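Local coordinates for nitroalkane oxidase (Podospora anserina, PDB 3MKH), which oxidises nitroalkanes to aldehydes or ketones, releasing nitrite and reducing molecular oxygen to hydrogen peroxide with the help of FAD, at residues E167-G181 with G222-G234. Residues are numbered along the deposited sequence; the frame is centred on the assembly and turned at random.
Sequences EKMWATNCAGWDFKG and GSFEVLRHVATPG. With FAD (flavin-adenine dinucleotide), chain E.
Beside the flavin, in the beta domain of this acyl-CoA dehydrogenase fold, the indole of W170 sits between cofactor and V230: its CE3 lies 3.5 Å from FAD C8M, while CH2 meets V230 CG1 at 3.7 Å. M169, its side chain extended with CG anti to the backbone N (chi1 -175°), brings its methyl CE over one face of the W170 ring, toward the rim, against V230 CG2 and within 3.3 Å of R228 NH2, which salt-bridges to D380 of the second subunit. No direct hydrogen bond joins 167-181 to 222-234. Strands 161-168 and 224-228 each pair antiparallel with 242-251, not with each other, and the loop after the first folds back over the second. F224 lies under that loop, with G181 CA over its ring face (CH-pi, 4.2 Å from the centroid) and A175 CB 3.9 Å from F224 CZ. A water donates to F179 O at 2.6 Å and accepts from V226 N. H229 points the CE1 edge of its imidazole at the centre of the F179 ring, an edge-to-face pair with planes at 68°; an alanine at F179 would probably leave that imidazole without its aromatic partner and open a gap beside P41 of helix 41-45.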
ATOM      1  N   GLU A 167      17.246 -33.832 -10.611  1.00 23.94           N
ATOM      2  CA  GLU A 167      17.914 -32.556 -10.516  1.00 22.46           C
ATOM      3  C   GLU A 167      17.287 -31.696  -9.438  1.00 24.37           C
ATOM      4  O   GLU A 167      16.070 -31.664  -9.275  1.00 24.51           O
ATOM      5  CB  GLU A 167      17.875 -31.833 -11.864  1.00 24.27           C
ATOM      6  CG  GLU A 167      18.622 -32.592 -12.923  1.00 27.86           C
ATOM      7  CD  GLU A 167      18.653 -31.898 -14.272  1.00 30.85           C
ATOM      8  OE1 GLU A 167      18.088 -30.785 -14.414  1.00 26.90           O
ATOM      9  OE2 GLU A 167      19.257 -32.489 -15.190  1.00 31.12           O
ATOM     10  N   LYS A 168      18.135 -30.993  -8.699  1.00 22.98           N
ATOM     11  CA  LYS A 168      17.676 -30.120  -7.640  1.00 19.16           C
ATOM     12  C   LYS A 168      18.302 -28.762  -7.885  1.00 21.07           C
ATOM     13  O   LYS A 168      19.323 -28.663  -8.549  1.00 21.97           O
ATOM     14  CB  LYS A 168      18.131 -30.677  -6.283  1.00 18.53           C
ATOM     15  CG  LYS A 168      17.426 -31.986  -5.890  1.00 20.17           C
ATOM     16  CD  LYS A 168      15.936 -31.749  -5.629  1.00 20.48           C
ATOM     17  CE  LYS A 168      15.250 -32.966  -4.942  1.00 20.86           C
ATOM     18  NZ  LYS A 168      13.772 -32.686  -4.818  1.00 23.09           N
ATOM     19  N   MET A 169      17.691 -27.712  -7.355  1.00 20.33           N
ATOM     20  CA  MET A 169      18.251 -26.377  -7.518  1.00 20.64           C
ATOM     21  C   MET A 169      17.850 -25.562  -6.305  1.00 22.08           C
ATOM     22  O   MET A 169      16.803 -25.829  -5.708  1.00 22.95           O
ATOM     23  CB  MET A 169      17.701 -25.739  -8.802  1.00 23.24           C
ATOM     24  CG  MET A 169      18.308 -24.372  -9.158  1.00 20.75           C
ATOM     25  SD  MET A 169      17.710 -23.826 -10.785  1.00 24.21           S
ATOM     26  CE  MET A 169      18.369 -22.155 -10.870  1.00 21.62           C
ATOM     27  N   TRP A 170      18.709 -24.617  -5.928  1.00 19.96           N
ATOM     28  CA  TRP A 170      18.478 -23.678  -4.831  1.00 23.44           C
ATOM     29  C   TRP A 170      18.731 -24.263  -3.437  1.00 25.09           C
ATOM     30  O   TRP A 170      18.590 -23.561  -2.442  1.00 28.94           O
ATOM     31  CB  TRP A 170      17.064 -23.081  -4.873  1.00 21.60           C
ATOM     32  CG  TRP A 170      16.719 -22.294  -6.132  1.00 21.12           C
ATOM     33  CD1 TRP A 170      15.837 -22.667  -7.110  1.00 22.42           C
ATOM     34  CD2 TRP A 170      17.220 -21.008  -6.514  1.00 24.47           C
ATOM     35  NE1 TRP A 170      15.784 -21.705  -8.091  1.00 22.80           N
ATOM     36  CE2 TRP A 170      16.612 -20.671  -7.744  1.00 25.95           C
ATOM     37  CE3 TRP A 170      18.132 -20.110  -5.944  1.00 23.86           C
ATOM     38  CZ2 TRP A 170      16.885 -19.479  -8.412  1.00 23.23           C
ATOM     39  CZ3 TRP A 170      18.403 -18.922  -6.614  1.00 25.86           C
ATOM     40  CH2 TRP A 170      17.777 -18.617  -7.832  1.00 21.52           C
ATOM     41  N   ALA A 171      19.085 -25.540  -3.356  1.00 22.25           N
ATOM     42  CA  ALA A 171      19.203 -26.180  -2.049  1.00 22.22           C
ATOM     43  C   ALA A 171      20.525 -25.824  -1.392  1.00 23.73           C
ATOM     44  O   ALA A 171      21.589 -26.377  -1.704  1.00 20.80           O
ATOM     45  CB  ALA A 171      19.017 -27.678  -2.154  1.00 21.92           C
ATOM     46  N   THR A 172      20.441 -24.876  -0.476  1.00 19.55           N
ATOM     47  CA  THR A 172      21.621 -24.275   0.109  1.00 20.32           C
ATOM     48  C   THR A 172      22.559 -25.316   0.727  1.00 21.45           C
ATOM     49  O   THR A 172      22.127 -26.153   1.516  1.00 20.78           O
ATOM     50  CB  THR A 172      21.203 -23.241   1.167  1.00 21.62           C
ATOM     51  OG1 THR A 172      20.334 -22.275   0.561  1.00 21.58           O
ATOM     52  CG2 THR A 172      22.410 -22.554   1.745  1.00 17.14           C
ATOM     53  N   ASN A 173      23.837 -25.247   0.353  1.00 19.73           N
ATOM     54  CA  ASN A 173      24.887 -26.130   0.873  1.00 19.35           C
ATOM     55  C   ASN A 173      24.982 -27.518   0.223  1.00 21.32           C
ATOM     56  O   ASN A 173      25.930 -28.247   0.505  1.00 19.57           O
ATOM     57  CB  ASN A 173      24.749 -26.363   2.399  1.00 19.42           C
ATOM     58  CG  ASN A 173      24.995 -25.122   3.239  1.00 19.80           C
ATOM     59  OD1 ASN A 173      24.644 -25.102   4.440  1.00 23.65           O
ATOM     60  ND2 ASN A 173      25.613 -24.108   2.658  1.00 16.06           N
ATOM     61  N   CYS A 174      24.019 -27.904  -0.618  1.00 20.90           N
ATOM     62  CA  CYS A 174      23.943 -29.306  -1.052  1.00 20.16           C
ATOM     63  C   CYS A 174      25.205 -29.819  -1.758  1.00 24.01           C
ATOM     64  O   CYS A 174      25.487 -31.025  -1.744  1.00 21.30           O
ATOM     65  CB  CYS A 174      22.716 -29.552  -1.941  1.00 21.77           C
ATOM     66  SG  CYS A 174      22.817 -28.753  -3.569  1.00 24.17           S
ATOM     67  N   ALA A 175      25.973 -28.910  -2.357  1.00 22.07           N
ATOM     68  CA  ALA A 175      27.149 -29.335  -3.116  1.00 17.79           C
ATOM     69  C   ALA A 175      28.443 -29.407  -2.285  1.00 21.48           C
ATOM     70  O   ALA A 175      29.464 -29.898  -2.764  1.00 21.39           O
ATOM     71  CB  ALA A 175      27.333 -28.440  -4.356  1.00 21.91           C
ATOM     72  N   GLY A 176      28.403 -28.933  -1.037  1.00 22.27           N
ATOM     73  CA  GLY A 176      29.573 -29.006  -0.165  1.00 23.60           C
ATOM     74  C   GLY A 176      30.638 -27.972  -0.495  1.00 23.29           C
ATOM     75  O   GLY A 176      30.499 -27.221  -1.461  1.00 22.01           O
ATOM     76  N   TRP A 177      31.709 -27.934   0.297  1.00 22.63           N
ATOM     77  CA  TRP A 177      32.756 -26.933   0.110  1.00 22.88           C
ATOM     78  C   TRP A 177      33.497 -27.086  -1.218  1.00 22.97           C
ATOM     79  O   TRP A 177      33.961 -26.095  -1.793  1.00 20.12           O
ATOM     80  CB  TRP A 177      33.765 -26.981   1.255  1.00 22.62           C
ATOM     81  CG  TRP A 177      33.174 -26.658   2.584  1.00 21.51           C
ATOM     82  CD1 TRP A 177      33.038 -27.509   3.648  1.00 22.35           C
ATOM     83  CD2 TRP A 177      32.636 -25.397   3.006  1.00 19.62           C
ATOM     84  NE1 TRP A 177      32.456 -26.855   4.706  1.00 19.07           N
ATOM     85  CE2 TRP A 177      32.193 -25.560   4.339  1.00 21.15           C
ATOM     86  CE3 TRP A 177      32.491 -24.145   2.389  1.00 19.26           C
ATOM     87  CZ2 TRP A 177      31.606 -24.526   5.063  1.00 19.99           C
ATOM     88  CZ3 TRP A 177      31.902 -23.108   3.115  1.00 22.96           C
ATOM     89  CH2 TRP A 177      31.476 -23.307   4.444  1.00 22.04           C
ATOM     90  N   ASP A 178      33.603 -28.326  -1.695  1.00 23.80           N
ATOM     91  CA  ASP A 178      34.389 -28.624  -2.890  1.00 24.06           C
ATOM     92  C   ASP A 178      33.485 -28.957  -4.083  1.00 26.11           C
ATOM     93  O   ASP A 178      33.960 -29.393  -5.136  1.00 24.35           O
ATOM     94  CB  ASP A 178      35.408 -29.741  -2.619  1.00 26.14           C
ATOM     95  CG  ASP A 178      34.762 -31.096  -2.381  1.00 28.83           C
ATOM     96  OD1 ASP A 178      33.510 -31.194  -2.371  1.00 26.77           O
ATOM     97  OD2 ASP A 178      35.523 -32.073  -2.194  1.00 26.07           O
ATOM     98  N   PHE A 179      32.177 -28.769  -3.896  1.00 22.07           N
ATOM     99  CA  PHE A 179      31.208 -28.946  -4.966  1.00 24.94           C
ATOM    100  C   PHE A 179      31.018 -30.396  -5.410  1.00 21.28           C
ATOM    101  O   PHE A 179      30.456 -30.657  -6.464  1.00 25.16           O
ATOM    102  CB  PHE A 179      31.565 -28.036  -6.150  1.00 22.01           C
ATOM    103  CG  PHE A 179      31.616 -26.584  -5.773  1.00 23.53           C
ATOM    104  CD1 PHE A 179      30.593 -26.029  -5.016  1.00 23.90           C
ATOM    105  CD2 PHE A 179      32.678 -25.783  -6.147  1.00 23.08           C
ATOM    106  CE1 PHE A 179      30.637 -24.697  -4.646  1.00 24.87           C
ATOM    107  CE2 PHE A 179      32.721 -24.446  -5.786  1.00 25.92           C
ATOM    108  CZ  PHE A 179      31.693 -23.910  -5.031  1.00 23.76           C
ATOM    109  N   LYS A 180      31.453 -31.342  -4.594  1.00 23.42           N
ATOM    110  CA  LYS A 180      31.240 -32.741  -4.932  1.00 22.19           C
ATOM    111  C   LYS A 180      30.259 -33.418  -3.973  1.00 24.99           C
ATOM    112  O   LYS A 180      30.189 -34.646  -3.905  1.00 25.31           O
ATOM    113  CB  LYS A 180      32.579 -33.488  -4.988  1.00 26.21           C
ATOM    114  CG  LYS A 180      33.478 -33.025  -6.136  1.00 28.48           C
ATOM    115  CD  LYS A 180      34.748 -33.873  -6.205  1.00 39.12           C
ATOM    116  CE  LYS A 180      35.733 -33.326  -7.232  1.00 48.12           C
ATOM    117  NZ  LYS A 180      35.083 -33.042  -8.550  1.00 49.54           N
ATOM    118  N   GLY A 181      29.514 -32.606  -3.224  1.00 24.13           N
ATOM    119  CA  GLY A 181      28.472 -33.112  -2.347  1.00 24.50           C
ATOM    120  C   GLY A 181      28.720 -32.824  -0.879  1.00 21.89           C
ATOM    121  O   GLY A 181      29.819 -33.031  -0.352  1.00 22.84           O
ATOM    122  N   GLY A 222      30.308 -39.224 -11.552  1.00 39.10           N
ATOM    123  CA  GLY A 222      29.057 -38.994 -12.244  1.00 37.40           C
ATOM    124  C   GLY A 222      27.815 -39.102 -11.378  1.00 33.62           C
ATOM    125  O   GLY A 222      26.724 -38.748 -11.819  1.00 37.25           O
ATOM    126  N   SER A 223      27.963 -39.580 -10.147  1.00 31.46           N
ATOM    127  CA  SER A 223      26.805 -39.738  -9.265  1.00 29.58           C
ATOM    128  C   SER A 223      26.272 -38.388  -8.740  1.00 27.57           C
ATOM    129  O   SER A 223      25.076 -38.247  -8.466  1.00 27.08           O
ATOM    130  CB  SER A 223      27.129 -40.681  -8.096  1.00 30.12           C
ATOM    131  OG  SER A 223      27.908 -40.018  -7.105  1.00 36.23           O
ATOM    132  N   PHE A 224      27.164 -37.413  -8.579  1.00 25.96           N
ATOM    133  CA  PHE A 224      26.760 -36.054  -8.209  1.00 26.78           C
ATOM    134  C   PHE A 224      27.466 -35.064  -9.120  1.00 24.74           C
ATOM    135  O   PHE A 224      28.671 -35.177  -9.352  1.00 29.76           O
ATOM    136  CB  PHE A 224      27.085 -35.752  -6.740  1.00 25.54           C
ATOM    137  CG  PHE A 224      26.629 -34.379  -6.281  1.00 24.06           C
ATOM    138  CD1 PHE A 224      27.502 -33.304  -6.299  1.00 23.81           C
ATOM    139  CD2 PHE A 224      25.329 -34.172  -5.838  1.00 23.00           C
ATOM    140  CE1 PHE A 224      27.086 -32.024  -5.885  1.00 23.68           C
ATOM    141  CE2 PHE A 224      24.904 -32.906  -5.411  1.00 23.18           C
ATOM    142  CZ  PHE A 224      25.791 -31.832  -5.441  1.00 24.10           C
ATOM    143  N   GLU A 225      26.728 -34.090  -9.635  1.00 22.70           N
ATOM    144  CA  GLU A 225      27.341 -33.076 -10.496  1.00 29.67           C
ATOM    145  C   GLU A 225      26.696 -31.716 -10.304  1.00 24.83           C
ATOM    146  O   GLU A 225      25.471 -31.609 -10.251  1.00 23.36           O
ATOM    147  CB  GLU A 225      27.247 -33.485 -11.973  1.00 29.99           C
ATOM    148  CG  GLU A 225      28.087 -32.592 -12.915  1.00 36.50           C
ATOM    149  CD  GLU A 225      27.834 -32.869 -14.395  1.00 38.94           C
ATOM    150  OE1 GLU A 225      27.265 -33.938 -14.712  1.00 43.05           O
ATOM    151  OE2 GLU A 225      28.194 -32.014 -15.242  1.00 38.59           O
ATOM    152  N   VAL A 226      27.519 -30.684 -10.174  1.00 25.36           N
ATOM    153  CA  VAL A 226      27.029 -29.317 -10.245  1.00 24.09           C
ATOM    154  C   VAL A 226      26.859 -28.939 -11.718  1.00 28.02           C
ATOM    155  O   VAL A 226      27.816 -28.959 -12.489  1.00 24.32           O
ATOM    156  CB  VAL A 226      27.980 -28.335  -9.544  1.00 23.77           C
ATOM    157  CG1 VAL A 226      27.532 -26.883  -9.786  1.00 24.34           C
ATOM    158  CG2 VAL A 226      28.046 -28.656  -8.042  1.00 24.14           C
ATOM    159  N   LEU A 227      25.631 -28.617 -12.112  1.00 24.21           N
ATOM    160  CA  LEU A 227      25.354 -28.253 -13.497  1.00 21.88           C
ATOM    161  C   LEU A 227      25.593 -26.765 -13.726  1.00 24.91           C
ATOM    162  O   LEU A 227      26.142 -26.382 -14.751  1.00 22.95           O
ATOM    163  CB  LEU A 227      23.915 -28.607 -13.883  1.00 22.27           C
ATOM    164  CG  LEU A 227      23.527 -30.093 -13.795  1.00 25.27           C
ATOM    165  CD1 LEU A 227      22.086 -30.277 -14.236  1.00 25.65           C
ATOM    166  CD2 LEU A 227      24.473 -30.936 -14.655  1.00 32.66           C
ATOM    167  N   ARG A 228      25.147 -25.931 -12.784  1.00 19.12           N
ATOM    168  CA  ARG A 228      25.327 -24.488 -12.918  1.00 24.35           C
ATOM    169  C   ARG A 228      25.328 -23.823 -11.566  1.00 22.03           C
ATOM    170  O   ARG A 228      24.431 -24.070 -10.740  1.00 21.35           O
ATOM    171  CB  ARG A 228      24.234 -23.867 -13.805  1.00 22.90           C
ATOM    172  CG  ARG A 228      24.294 -22.346 -13.861  1.00 30.07           C
ATOM    173  CD  ARG A 228      23.312 -21.761 -14.876  1.00 30.78           C
ATOM    174  NE  ARG A 228      21.910 -21.862 -14.464  1.00 25.83           N
ATOM    175  CZ  ARG A 228      21.219 -20.872 -13.899  1.00 28.04           C
ATOM    176  NH1 ARG A 228      21.799 -19.706 -13.654  1.00 25.45           N
ATOM    177  NH2 ARG A 228      19.945 -21.050 -13.570  1.00 26.31           N
ATOM    178  N   HIS A 229      26.346 -22.997 -11.330  1.00 19.86           N
ATOM    179  CA  HIS A 229      26.360 -22.123 -10.163  1.00 22.42           C
ATOM    180  C   HIS A 229      25.446 -20.945 -10.470  1.00 26.80           C
ATOM    181  O   HIS A 229      25.551 -20.336 -11.537  1.00 25.09           O
ATOM    182  CB  HIS A 229      27.776 -21.611  -9.860  1.00 21.71           C
ATOM    183  CG  HIS A 229      28.729 -22.681  -9.412  1.00 21.94           C
ATOM    184  ND1 HIS A 229      28.731 -23.189  -8.129  1.00 20.18           N
ATOM    185  CD2 HIS A 229      29.719 -23.329 -10.075  1.00 22.76           C
ATOM    186  CE1 HIS A 229      29.673 -24.111  -8.024  1.00 23.47           C
ATOM    187  NE2 HIS A 229      30.286 -24.220  -9.195  1.00 20.91           N
ATOM    188  N   VAL A 230      24.575 -20.609  -9.522  1.00 23.56           N
ATOM    189  CA  VAL A 230      23.579 -19.557  -9.714  1.00 23.63           C
ATOM    190  C   VAL A 230      24.056 -18.264  -9.059  1.00 25.47           C
ATOM    191  O   VAL A 230      24.283 -18.214  -7.847  1.00 27.47           O
ATOM    192  CB  VAL A 230      22.213 -19.963  -9.087  1.00 26.32           C
ATOM    193  CG1 VAL A 230      21.133 -18.920  -9.398  1.00 24.67           C
ATOM    194  CG2 VAL A 230      21.784 -21.354  -9.580  1.00 23.79           C
ATOM    195  N   ALA A 231      24.209 -17.222  -9.865  1.00 24.49           N
ATOM    196  CA  ALA A 231      24.595 -15.903  -9.379  1.00 26.52           C
ATOM    197  C   ALA A 231      23.335 -15.164  -8.900  1.00 23.75           C
ATOM    198  O   ALA A 231      22.308 -15.161  -9.581  1.00 24.03           O
ATOM    199  CB  ALA A 231      25.303 -15.119 -10.492  1.00 27.03           C
ATOM    200  N   THR A 232      23.428 -14.540  -7.729  1.00 22.67           N
ATOM    201  CA  THR A 232      22.273 -13.936  -7.064  1.00 21.83           C
ATOM    202  C   THR A 232      22.644 -12.499  -6.652  1.00 22.81           C
ATOM    203  O   THR A 232      23.817 -12.209  -6.429  1.00 22.86           O
ATOM    204  CB  THR A 232      21.838 -14.801  -5.805  1.00 23.02           C
ATOM    205  OG1 THR A 232      22.919 -14.884  -4.868  1.00 23.79           O
ATOM    206  CG2 THR A 232      21.471 -16.234  -6.216  1.00 22.35           C
ATOM    207  N   PRO A 233      21.654 -11.583  -6.567  1.00 23.46           N
ATOM    208  CA  PRO A 233      21.992 -10.178  -6.270  1.00 21.31           C
ATOM    209  C   PRO A 233      22.390  -9.905  -4.815  1.00 20.81           C
ATOM    210  O   PRO A 233      23.034  -8.891  -4.550  1.00 21.93           O
ATOM    211  CB  PRO A 233      20.698  -9.429  -6.617  1.00 21.16           C
ATOM    212  CG  PRO A 233      19.636 -10.426  -6.410  1.00 21.30           C
ATOM    213  CD  PRO A 233      20.217 -11.752  -6.846  1.00 21.92           C
ATOM    214  N   GLY A 234      21.990 -10.781  -3.893  1.00 18.90           N
ATOM    215  CA  GLY A 234      22.504 -10.781  -2.529  1.00 21.64           C
ATOM    216  C   GLY A 234      22.801 -12.221  -2.104  1.00 20.58           C
ATOM    217  O   GLY A 234      22.686 -13.136  -2.915  1.00 18.77           O
TER
HETATM  218  PA  FAD E 500       7.856 -22.113  -7.452  0.84 26.80           P
HETATM  219  O1A FAD E 500       7.337 -23.456  -7.698  0.84 24.28           O
HETATM  220  O2A FAD E 500       9.129 -21.718  -8.058  0.84 25.49           O
HETATM  221  O5B FAD E 500       6.725 -21.054  -7.880  0.84 26.55           O
HETATM  222  C5B FAD E 500       7.073 -19.815  -8.494  0.84 22.17           C
HETATM  223  C4B FAD E 500       5.898 -18.821  -8.543  0.84 25.30           C
HETATM  224  O4B FAD E 500       4.856 -19.367  -9.363  0.84 28.20           O
HETATM  225  C3B FAD E 500       5.271 -18.620  -7.165  0.84 24.71           C
HETATM  226  O3B FAD E 500       5.913 -17.535  -6.493  0.84 25.08           O
HETATM  227  C2B FAD E 500       3.844 -18.235  -7.510  0.84 23.39           C
HETATM  228  O2B FAD E 500       3.761 -16.837  -7.763  0.84 21.93           O
HETATM  229  C1B FAD E 500       3.569 -19.014  -8.797  0.84 27.58           C
HETATM  230  N9A FAD E 500       2.808 -20.247  -8.449  0.84 27.69           N
HETATM  231  C8A FAD E 500       3.212 -21.499  -8.642  0.84 27.11           C
HETATM  232  N7A FAD E 500       2.284 -22.342  -8.207  0.84 27.62           N
HETATM  233  C5A FAD E 500       1.275 -21.621  -7.733  0.84 31.34           C
HETATM  234  C6A FAD E 500       0.050 -21.940  -7.165  0.84 33.19           C
HETATM  235  N6A FAD E 500      -0.310 -23.206  -6.999  0.84 33.10           N
HETATM  236  N1A FAD E 500      -0.765 -20.949  -6.787  0.84 27.38           N
HETATM  237  C2A FAD E 500      -0.415 -19.686  -6.949  0.84 30.69           C
HETATM  238  N3A FAD E 500       0.744 -19.348  -7.489  0.84 28.15           N
HETATM  239  C4A FAD E 500       1.607 -20.288  -7.887  0.84 29.44           C
HETATM  240  N1  FAD E 500      15.417 -24.734  -1.383  0.84 24.46           N
HETATM  241  C2  FAD E 500      15.684 -25.905  -0.686  0.84 23.17           C
HETATM  242  O2  FAD E 500      15.147 -26.948  -1.032  0.84 26.13           O
HETATM  243  N3  FAD E 500      16.552 -25.890   0.401  0.84 24.14           N
HETATM  244  C4  FAD E 500      17.168 -24.705   0.797  0.84 25.05           C
HETATM  245  O4  FAD E 500      17.937 -24.705   1.755  0.84 21.80           O
HETATM  246  C4X FAD E 500      16.901 -23.535   0.099  0.84 25.86           C
HETATM  247  N5  FAD E 500      17.497 -22.327   0.472  0.84 25.03           N
HETATM  248  C5X FAD E 500      17.492 -21.258  -0.430  0.84 22.33           C
HETATM  249  C6  FAD E 500      18.345 -20.172  -0.256  0.84 21.03           C
HETATM  250  C7  FAD E 500      18.332 -19.121  -1.166  0.84 22.18           C
HETATM  251  C7M FAD E 500      19.264 -17.926  -0.988  0.84 22.87           C
HETATM  252  C8  FAD E 500      17.462 -19.157  -2.247  0.84 25.84           C
HETATM  253  C8M FAD E 500      17.438 -18.008  -3.255  0.84 22.00           C
HETATM  254  C9  FAD E 500      16.607 -20.237  -2.413  0.84 24.46           C
HETATM  255  C9A FAD E 500      16.623 -21.288  -1.509  0.84 21.82           C
HETATM  256  N10 FAD E 500      15.769 -22.377  -1.679  0.84 27.04           N
HETATM  257  C10 FAD E 500      16.029 -23.553  -0.985  0.84 28.96           C
HETATM  258  C1' FAD E 500      14.589 -22.292  -2.571  0.84 27.62           C
HETATM  259  C2' FAD E 500      13.383 -21.716  -1.829  0.84 26.53           C
HETATM  260  O2' FAD E 500      13.005 -22.585  -0.766  0.84 26.24           O
HETATM  261  C3' FAD E 500      12.177 -21.460  -2.748  0.84 27.34           C
HETATM  262  O3' FAD E 500      11.203 -20.733  -2.014  0.84 26.31           O
HETATM  263  C4' FAD E 500      11.519 -22.742  -3.278  0.84 27.45           C
HETATM  264  O4' FAD E 500      12.250 -23.250  -4.386  0.84 25.42           O
HETATM  265  C5' FAD E 500      10.080 -22.458  -3.725  0.84 27.32           C
HETATM  266  O5' FAD E 500      10.030 -21.385  -4.666  0.84 27.73           O
HETATM  267  P   FAD E 500       8.642 -20.711  -5.064  0.84 28.69           P
HETATM  268  O1P FAD E 500       7.879 -20.474  -3.834  0.84 26.69           O
HETATM  269  O2P FAD E 500       8.901 -19.584  -5.961  0.84 26.46           O
HETATM  270  O3P FAD E 500       7.920 -21.918  -5.857  0.84 27.68           O
HETATM  271  O   HOH W   1      30.373 -31.155  -8.967  1.00 35.52           O